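Local atomic coordinates of maleylacetate reductase (Rhizobium, PDB entry 3W5S), a protein that catalyses the NADH-dependent reduction of maleylacetate to 3-oxoadipate in the breakdown of gamma-resorcylate, working as a homodimer. Residues T37-G42 / V168-A173; G80-A85 / K95-A100; L189-H194 / Y241-C246. One frame throughout, in Å; residues are numbered along the deposited sequence.

Contact 1: T37-G42 / V168-A173; sequences TGSSVG and VVIYDA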
loop_
_atom_site.group_PDB
_atom_site.type_symbol
_atom_site.label_atom_id
_atom_site.label_comp_id
_atom_site.label_asym_id
_atom_site.label_seq_id
_atom_site.Cartn_x
_atom_site.Cartn_y
_atom_site.Cartn_z
ATOM N N THR A 37 13.794 -15.121 -1.482
ATOM C CA THR A 37 14.229 -16.416 -1.992
ATOM C C THR A 37 14.460 -17.361 -0.829
ATOM O O THR A 37 15.078 -16.988 0.176
ATOM C CB THR A 37 15.497 -16.300 -2.836
ATOM O OG1 THR A 37 16.475 -15.568 -2.099
ATOM C CG2 THR A 37 15.160 -15.561 -4.109
ATOM N N GLY A 38 13.913 -18.565 -0.959
ATOM C CA GLY A 38 13.899 -19.562 0.097
ATOM C C GLY A 38 12.833 -19.373 1.169
ATOM O O GLY A 38 12.782 -20.162 2.118
ATOM N N SER A 39 11.985 -18.355 1.038
ATOM C CA SER A 39 10.998 -18.049 2.093
ATOM C C SER A 39 9.959 -19.158 2.296
ATOM O O SER A 39 9.300 -19.212 3.332
ATOM C CB SER A 39 10.271 -16.723 1.838
ATOM O OG SER A 39 9.528 -16.818 0.643
ATOM N N SER A 40 9.825 -20.040 1.315
ATOM C CA SER A 40 8.828 -21.095 1.375
ATOM C C SER A 40 9.192 -22.178 2.392
ATOM O O SER A 40 8.373 -23.038 2.691
ATOM C CB SER A 40 8.520 -21.675 -0.011
ATOM O OG SER A 40 9.616 -22.361 -0.584
ATOM N N VAL A 41 10.396 -22.105 2.953
ATOM C CA VAL A 41 10.736 -22.976 4.087
ATOM C C VAL A 41 9.846 -22.668 5.285
ATOM O O VAL A 41 9.716 -23.497 6.184
ATOM C CB VAL A 41 12.226 -22.882 4.501
ATOM C CG1 VAL A 41 13.124 -23.256 3.335
ATOM C CG2 VAL A 41 12.575 -21.517 5.079
ATOM N N GLY A 42 9.231 -21.487 5.277
ATOM C CA GLY A 42 8.435 -20.987 6.395
ATOM C C GLY A 42 6.956 -21.340 6.385
ATOM O O GLY A 42 6.190 -20.807 7.192
ATOM N N VAL A 168 -2.514 -14.802 3.846
ATOM C CA VAL A 168 -1.063 -14.858 3.864
ATOM C C VAL A 168 -0.568 -15.250 2.501
ATOM O O VAL A 168 -1.135 -16.158 1.876
ATOM C CB VAL A 168 -0.552 -15.879 4.913
ATOM C CG1 VAL A 168 0.975 -15.921 4.934
ATOM C CG2 VAL A 168 -1.029 -15.510 6.299
ATOM N N VAL A 169 0.493 -14.576 2.047
ATOM C CA VAL A 169 1.126 -14.900 0.755
ATOM C C VAL A 169 2.610 -15.067 0.997
ATOM O O VAL A 169 3.221 -14.256 1.696
ATOM C CB VAL A 169 0.892 -13.772 -0.278
ATOM C CG1 VAL A 169 1.533 -14.129 -1.623
ATOM C CG2 VAL A 169 -0.575 -13.445 -0.404
ATOM N N ILE A 170 3.180 -16.111 0.404
ATOM C CA ILE A 170 4.629 -16.391 0.512
ATOM C C ILE A 170 5.203 -16.374 -0.892
ATOM O O ILE A 170 4.911 -17.273 -1.706
ATOM C CB ILE A 170 4.927 -17.735 1.210
ATOM C CG1 ILE A 170 4.302 -17.777 2.605
ATOM C CG2 ILE A 170 6.449 -17.973 1.285
ATOM C CD1 ILE A 170 4.248 -19.188 3.219
ATOM N N TYR A 171 6.024 -15.358 -1.173
ATOM C CA TYR A 171 6.685 -15.195 -2.485
ATOM C C TYR A 171 8.115 -15.693 -2.378
ATOM O O TYR A 171 8.949 -15.089 -1.682
ATOM C CB TYR A 171 6.730 -13.717 -2.885
ATOM C CG TYR A 171 5.457 -13.129 -3.383
ATOM C CD1 TYR A 171 4.986 -13.431 -4.667
ATOM C CD2 TYR A 171 4.741 -12.227 -2.605
ATOM C CE1 TYR A 171 3.822 -12.875 -5.140
ATOM C CE2 TYR A 171 3.574 -11.646 -3.079
ATOM C CZ TYR A 171 3.132 -11.967 -4.347
ATOM O OH TYR A 171 1.984 -11.417 -4.846
ATOM N N ASP A 172 8.392 -16.775 -3.097
ATOM C CA ASP A 172 9.717 -17.378 -3.111
ATOM C C ASP A 172 10.123 -17.555 -4.565
ATOM O O ASP A 172 9.657 -18.476 -5.240
ATOM C CB ASP A 172 9.659 -18.726 -2.365
ATOM C CG ASP A 172 11.009 -19.392 -2.264
ATOM O OD1 ASP A 172 11.937 -18.978 -3.003
ATOM O OD2 ASP A 172 11.147 -20.342 -1.447
ATOM N N ALA A 173 10.984 -16.682 -5.067
ATOM C CA ALA A 173 11.356 -16.736 -6.474
ATOM C C ALA A 173 11.968 -18.071 -6.904
ATOM O O ALA A 173 11.906 -18.407 -8.079
ATOM C CB ALA A 173 12.271 -15.586 -6.834
#
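Thr37 and Ala173 meet through their methyls, CG2 of the threonine lying 4.0 Å from CB of the alanine, and open a contact built on one aspartate. The setting is the parallel sheet of the NADH-binding alpha/beta domain: 37-42 is the turn between strand 31-35 and helix 43-49, while 168-173 comprises the neighbouring strand 168-171 and its exit. Asp172, at that exit, shows how a single carboxylate can fix the shape of a turn. Gly38 comes next, in a backbone conformation easily adopted only without a side chain, and its N donates to Asp172 OD1 at 2.9 Å, arriving from above the carboxylate plane. The same oxygen also takes the backbone N of Glu174, closing an Asx turn on its own side of the contact. Ser39 begins a short 3-10 stretch. Its OG lies 3.0 Å from Tyr171 O, but Gly36 O also competes for its single proton, so the bond to Tyr171 is not certain; beside it the CG2 branch of Ile170, 3.4 Å from Ser39 OG, adds an apolar wall. Ser40 follows with OG turned back between its own N and carbonyl carbon (chi1 66°), and its backbone and side chain grip one oxygen from opposite faces of the carboxylate: Ser40 N lies 3.1 Å and Ser40 OG 2.7 Å from Asp172 OD2. Several donors thus converge on a buried carboxylate, which would probably help it to stay ionised. Val41 N bonds back to Gly38 O, and Gly42, at the N-cap of the following helix, closes the turn with its N 3.0 Å from Ser39 O.

Contact 2: G80-A85 / K95-A100; sequences GVFSDA and KRAVEA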
loop_
_atom_site.group_PDB
_atom_site.type_symbol
_atom_site.label_atom_id
_atom_site.label_comp_id
_atom_site.label_asym_id
_atom_site.label_seq_id
_atom_site.Cartn_x
_atom_site.Cartn_y
_atom_site.Cartn_z
ATOM N N GLY A 80 -4.143 -33.126 3.722
ATOM C CA GLY A 80 -4.328 -33.783 2.438
ATOM C C GLY A 80 -3.896 -32.910 1.281
ATOM O O GLY A 80 -3.453 -31.792 1.475
ATOM N N VAL A 81 -4.026 -33.452 0.079
ATOM C CA VAL A 81 -3.657 -32.768 -1.161
ATOM C C VAL A 81 -4.836 -32.884 -2.120
ATOM O O VAL A 81 -5.402 -33.968 -2.314
ATOM C CB VAL A 81 -2.395 -33.427 -1.796
ATOM C CG1 VAL A 81 -2.078 -32.840 -3.178
ATOM C CG2 VAL A 81 -1.191 -33.283 -0.883
ATOM N N PHE A 82 -5.235 -31.764 -2.715
ATOM C CA PHE A 82 -6.185 -31.813 -3.809
ATOM C C PHE A 82 -5.488 -31.182 -5.007
ATOM O O PHE A 82 -5.242 -29.970 -5.032
ATOM C CB PHE A 82 -7.488 -31.069 -3.455
ATOM C CG PHE A 82 -8.547 -31.134 -4.532
ATOM C CD1 PHE A 82 -9.517 -32.145 -4.516
ATOM C CD2 PHE A 82 -8.584 -30.176 -5.552
ATOM C CE1 PHE A 82 -10.510 -32.197 -5.508
ATOM C CE2 PHE A 82 -9.582 -30.215 -6.557
ATOM C CZ PHE A 82 -10.541 -31.236 -6.539
ATOM N N SER A 83 -5.162 -32.018 -5.995
ATOM C CA SER A 83 -4.301 -31.605 -7.107
ATOM C C SER A 83 -5.064 -31.455 -8.430
ATOM O O SER A 83 -4.451 -31.513 -9.522
ATOM C CB SER A 83 -3.091 -32.563 -7.227
ATOM O OG SER A 83 -3.518 -33.916 -7.377
ATOM N N ASP A 84 -6.366 -31.173 -8.345
ATOM C CA ASP A 84 -7.228 -31.134 -9.522
ATOM C C ASP A 84 -7.782 -29.719 -9.886
ATOM O O ASP A 84 -8.766 -29.565 -10.633
ATOM C CB ASP A 84 -8.328 -32.227 -9.398
ATOM C CG ASP A 84 -7.758 -33.666 -9.503
ATOM O OD1 ASP A 84 -6.871 -33.894 -10.325
ATOM O OD2 ASP A 84 -8.196 -34.564 -8.742
ATOM N N ALA A 85 -7.106 -28.673 -9.409
ATOM C CA ALA A 85 -7.491 -27.310 -9.805
ATOM C C ALA A 85 -7.509 -27.160 -11.324
ATOM O O ALA A 85 -6.652 -27.703 -12.020
ATOM C CB ALA A 85 -6.570 -26.267 -9.192
ATOM N N LYS A 95 -16.866 -27.777 -6.186
ATOM C CA LYS A 95 -17.733 -28.640 -5.387
ATOM C C LYS A 95 -16.956 -29.860 -4.876
ATOM O O LYS A 95 -17.123 -30.248 -3.712
ATOM C CB LYS A 95 -18.962 -29.060 -6.185
ATOM N N ARG A 96 -16.114 -30.462 -5.727
ATOM C CA ARG A 96 -15.264 -31.604 -5.327
ATOM C C ARG A 96 -14.271 -31.201 -4.267
ATOM O O ARG A 96 -14.029 -31.929 -3.302
ATOM C CB ARG A 96 -14.418 -32.134 -6.488
ATOM C CG ARG A 96 -15.071 -32.996 -7.494
ATOM C CD ARG A 96 -13.973 -33.580 -8.431
ATOM N NE ARG A 96 -13.137 -34.565 -7.730
ATOM C CZ ARG A 96 -11.836 -34.784 -7.945
ATOM N NH1 ARG A 96 -11.170 -34.096 -8.856
ATOM N NH2 ARG A 96 -11.199 -35.720 -7.239
ATOM N N ALA A 97 -13.650 -30.044 -4.472
ATOM C CA ALA A 97 -12.613 -29.584 -3.573
ATOM C C ALA A 97 -13.157 -29.254 -2.189
ATOM O O ALA A 97 -12.500 -29.527 -1.185
ATOM C CB ALA A 97 -11.884 -28.361 -4.185
ATOM N N VAL A 98 -14.335 -28.638 -2.136
ATOM C CA VAL A 98 -14.986 -28.339 -0.853
ATOM C C VAL A 98 -15.339 -29.640 -0.110
ATOM O O VAL A 98 -15.164 -29.739 1.114
ATOM C CB VAL A 98 -16.242 -27.450 -1.052
ATOM C CG1 VAL A 98 -17.076 -27.408 0.226
ATOM C CG2 VAL A 98 -15.837 -26.030 -1.448
ATOM N N GLU A 99 -15.841 -30.626 -0.844
ATOM C CA GLU A 99 -16.118 -31.931 -0.239
ATOM C C GLU A 99 -14.830 -32.533 0.327
ATOM O O GLU A 99 -14.832 -33.110 1.419
ATOM C CB GLU A 99 -16.795 -32.861 -1.244
ATOM C CG GLU A 99 -18.229 -32.448 -1.529
ATOM C CD GLU A 99 -19.015 -33.437 -2.371
ATOM O OE1 GLU A 99 -18.498 -34.543 -2.685
ATOM O OE2 GLU A 99 -20.184 -33.104 -2.700
ATOM N N ALA A 100 -13.722 -32.350 -0.389
ATOM C CA ALA A 100 -12.437 -32.888 0.058
ATOM C C ALA A 100 -11.932 -32.141 1.294
ATOM O O ALA A 100 -11.401 -32.761 2.223
ATOM C CB ALA A 100 -11.407 -32.827 -1.076
#
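Phe82 reaches from the end of strand 78-82 to helix 91-103, and its conformation explains most of the contact. With CG anti to the backbone N (chi1 -177°), the ring extends toward the helix, where Ala97 CB sits over one face, 3.9 Å from the ring centroid, in a CH-pi contact. Ala100 CB, one turn further on, approaches obliquely and is 4.0 Å from Phe82 CD1. Arg96 crosses the phenylalanine at about a right angle: a bend at chi3 (70°) lays its guanidinium so that Phe82 CE1 lies over the centre of one face, with the two planes 50° apart, too steep for a stack. The outer end of the arginine then meets Asp84. NH1 of Arg96 donates to Asp84 OD2 at 3.0 Å in a salt bridge, the oxygen lying nearly in the guanidinium plane while the NH1 stands above the carboxylate plane. Replacing Phe82 by an alanine would probably open a gap opposite Ala97 and leave the Arg96 guanidinium freer to turn away from Asp84. Leu120 of helix 115-128 also touches both Phe82 and Ala97. The axes of strand 80-82 and helix 95-100 run antiparallel, 9.6 Å apart at closest approach, as in the first half of a beta-alpha-beta crossover, here leading to strand 108-113 of the same parallel sheet.

Contact 3: L189-H194 / Y241-C246; sequences LNAMAH and YGAWLC. With SO4 (sulfate ion), chain C.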
loop_
_atom_site.group_PDB
_atom_site.type_symbol
_atom_site.label_atom_id
_atom_site.label_comp_id
_atom_site.label_asym_id
_atom_site.label_seq_id
_atom_site.Cartn_x
_atom_site.Cartn_y
_atom_site.Cartn_z
ATOM N N LEU A 189 2.708 -10.983 -19.157
ATOM C CA LEU A 189 1.809 -10.016 -19.802
ATOM C C LEU A 189 0.477 -9.893 -19.061
ATOM O O LEU A 189 -0.079 -8.808 -18.976
ATOM C CB LEU A 189 1.637 -10.375 -21.291
ATOM C CG LEU A 189 2.891 -10.068 -22.122
ATOM C CD1 LEU A 189 2.846 -10.801 -23.439
ATOM C CD2 LEU A 189 3.049 -8.552 -22.336
ATOM N N ASN A 190 -0.000 -10.998 -18.484
ATOM C CA ASN A 190 -1.184 -10.999 -17.589
ATOM C C ASN A 190 -0.953 -10.060 -16.402
ATOM O O ASN A 190 -1.829 -9.275 -16.063
ATOM C CB ASN A 190 -1.441 -12.458 -17.200
ATOM C CG ASN A 190 -2.674 -12.714 -16.344
ATOM O OD1 ASN A 190 -2.885 -13.882 -15.991
ATOM N ND2 ASN A 190 -3.488 -11.709 -16.026
ATOM N N ALA A 191 0.237 -10.127 -15.797
ATOM C CA ALA A 191 0.588 -9.205 -14.698
ATOM C C ALA A 191 0.557 -7.759 -15.207
ATOM O O ALA A 191 -0.062 -6.880 -14.580
ATOM C CB ALA A 191 1.977 -9.548 -14.141
ATOM N N MET A 192 1.200 -7.525 -16.353
ATOM C CA MET A 192 1.248 -6.176 -16.916
ATOM C C MET A 192 -0.155 -5.628 -17.189
ATOM O O MET A 192 -0.405 -4.434 -16.964
ATOM C CB MET A 192 2.091 -6.162 -18.167
ATOM C CG MET A 192 3.582 -6.354 -17.800
ATOM S SD MET A 192 4.637 -6.478 -19.262
ATOM C CE MET A 192 4.528 -4.785 -19.883
ATOM N N ALA A 193 -1.076 -6.492 -17.605
ATOM C CA ALA A 193 -2.465 -6.083 -17.856
ATOM C C ALA A 193 -3.105 -5.504 -16.586
ATOM O O ALA A 193 -3.841 -4.505 -16.659
ATOM C CB ALA A 193 -3.293 -7.286 -18.370
ATOM N N HIS A 194 -2.804 -6.118 -15.428
ATOM C CA HIS A 194 -3.334 -5.634 -14.158
ATOM C C HIS A 194 -2.888 -4.195 -13.913
ATOM O O HIS A 194 -3.706 -3.339 -13.544
ATOM C CB HIS A 194 -2.844 -6.481 -12.985
ATOM C CG HIS A 194 -3.214 -7.931 -13.056
ATOM N ND1 HIS A 194 -4.321 -8.419 -13.723
ATOM C CD2 HIS A 194 -2.598 -9.005 -12.515
ATOM C CE1 HIS A 194 -4.380 -9.735 -13.565
ATOM N NE2 HIS A 194 -3.338 -10.113 -12.841
ATOM N N TYR A 241 8.631 -9.920 -7.990
ATOM C CA TYR A 241 8.410 -8.630 -7.372
ATOM C C TYR A 241 7.443 -7.798 -8.221
ATOM O O TYR A 241 6.488 -7.205 -7.689
ATOM C CB TYR A 241 9.773 -7.932 -7.239
ATOM C CG TYR A 241 9.748 -6.445 -7.056
ATOM C CD1 TYR A 241 9.444 -5.885 -5.825
ATOM C CD2 TYR A 241 10.102 -5.601 -8.106
ATOM C CE1 TYR A 241 9.452 -4.516 -5.646
ATOM C CE2 TYR A 241 10.113 -4.209 -7.935
ATOM C CZ TYR A 241 9.787 -3.692 -6.707
ATOM O OH TYR A 241 9.802 -2.329 -6.496
ATOM N N GLY A 242 7.683 -7.740 -9.532
ATOM C CA GLY A 242 6.764 -6.999 -10.389
ATOM C C GLY A 242 5.363 -7.565 -10.346
ATOM O O GLY A 242 4.391 -6.812 -10.302
ATOM N N ALA A 243 5.237 -8.897 -10.345
ATOM C CA ALA A 243 3.902 -9.521 -10.347
ATOM C C ALA A 243 3.146 -9.234 -9.062
ATOM O O ALA A 243 1.918 -9.073 -9.092
ATOM C CB ALA A 243 4.024 -11.016 -10.571
ATOM N N TRP A 244 3.870 -9.177 -7.943
ATOM C CA TRP A 244 3.279 -8.801 -6.670
ATOM C C TRP A 244 2.685 -7.398 -6.743
ATOM O O TRP A 244 1.528 -7.175 -6.364
ATOM C CB TRP A 244 4.348 -8.884 -5.581
ATOM C CG TRP A 244 4.019 -8.163 -4.320
ATOM C CD1 TRP A 244 2.900 -8.311 -3.544
ATOM C CD2 TRP A 244 4.849 -7.196 -3.663
ATOM N NE1 TRP A 244 2.973 -7.462 -2.448
ATOM C CE2 TRP A 244 4.164 -6.778 -2.507
ATOM C CE3 TRP A 244 6.097 -6.624 -3.966
ATOM C CZ2 TRP A 244 4.696 -5.821 -1.631
ATOM C CZ3 TRP A 244 6.624 -5.654 -3.091
ATOM C CH2 TRP A 244 5.922 -5.278 -1.945
ATOM N N LEU A 245 3.447 -6.450 -7.288
ATOM C CA LEU A 245 2.927 -5.086 -7.374
ATOM C C LEU A 245 1.759 -4.985 -8.359
ATOM O O LEU A 245 0.762 -4.308 -8.083
ATOM C CB LEU A 245 4.034 -4.113 -7.777
ATOM C CG LEU A 245 5.186 -3.947 -6.788
ATOM C CD1 LEU A 245 6.246 -3.054 -7.408
ATOM C CD2 LEU A 245 4.672 -3.383 -5.483
ATOM N N CYS A 246 1.881 -5.666 -9.494
ATOM C CA CYS A 246 0.793 -5.669 -10.475
ATOM C C CYS A 246 -0.492 -6.261 -9.895
ATOM O O CYS A 246 -1.589 -5.715 -10.093
ATOM C CB CYS A 246 1.213 -6.458 -11.720
ATOM S SG CYS A 246 2.511 -5.645 -12.714
HETATM S S SO4 C . -7.213 -12.223 -14.146
HETATM O O1 SO4 C . -7.217 -11.046 -13.248
HETATM O O2 SO4 C . -7.970 -11.927 -15.344
HETATM O O3 SO4 C . -5.849 -12.562 -14.512
HETATM O O4 SO4 C . -7.915 -13.306 -13.475
#
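Ala191 of helix 181-198 and Ala243 of helix 233-253 bring their CA atoms to 5.5 Å, where the axes of segments 189-194 and 241-246 approach to 8.5 Å and cross at 37°. Small residues make this closeness possible. Ala191 CB touches Cys246 CB at 4.0 Å and lies near Ala243 as well, while Cys246 turns its side chain against the neighbouring backbone: CB is 3.2 Å from Ala191 O. The exchange is mutual one turn on, where His194 CB lies 3.2 Å from Cys246 O. The His194 ring is fixed from both nitrogens, ND1 bonded to His259 and NE2 to Ala140 O, and Asn190 O lies over the centre of one face. Asn190 holds CG anti to its N (chi1 -176°) and directs ND2 at sulfate O3, an almost straight hydrogen bond of 2.9 Å (169°). His263, His273 and His277 also bond this ion, which probably came from the crystallisation liquor. The four-residue spacing of Asn190 and His194 recalls the aspartate and histidine metal ligands of iron-containing relatives, so the sulfate probably marks the corresponding pocket. Elsewhere around the pair, Met192 packs against helices 206-228 and 307-318, Asn190 faces helix 273-289, and the ring of Trp244, on the far side of helix 233-253, meets Phe24 of the second subunit.

Contacts 1 and 2 belong to the same parallel sheet of the NADH-binding domain, contact 2 nested within the chain loop that contact 1 closes, and their centres are 23 Å apart. Both are partly buried and use an aspartate, yet differently: contact 1 spends its carboxylate on backbone and hydroxyl donors of a turn, whereas contact 2 pairs its own with an arginine beside an aromatic ring at the sheet's edge. Contact 3, fully buried in the helical domain, joins 189-194 and 241-246 without a hydrogen bond between these segments. It nevertheless touches contact 1, Tyr171 CE2 lying 3.4 Å from Trp244 CD1, so sheet and helices meet there; contact 2 remains about 15 Å from contact 3 at the nearest atoms.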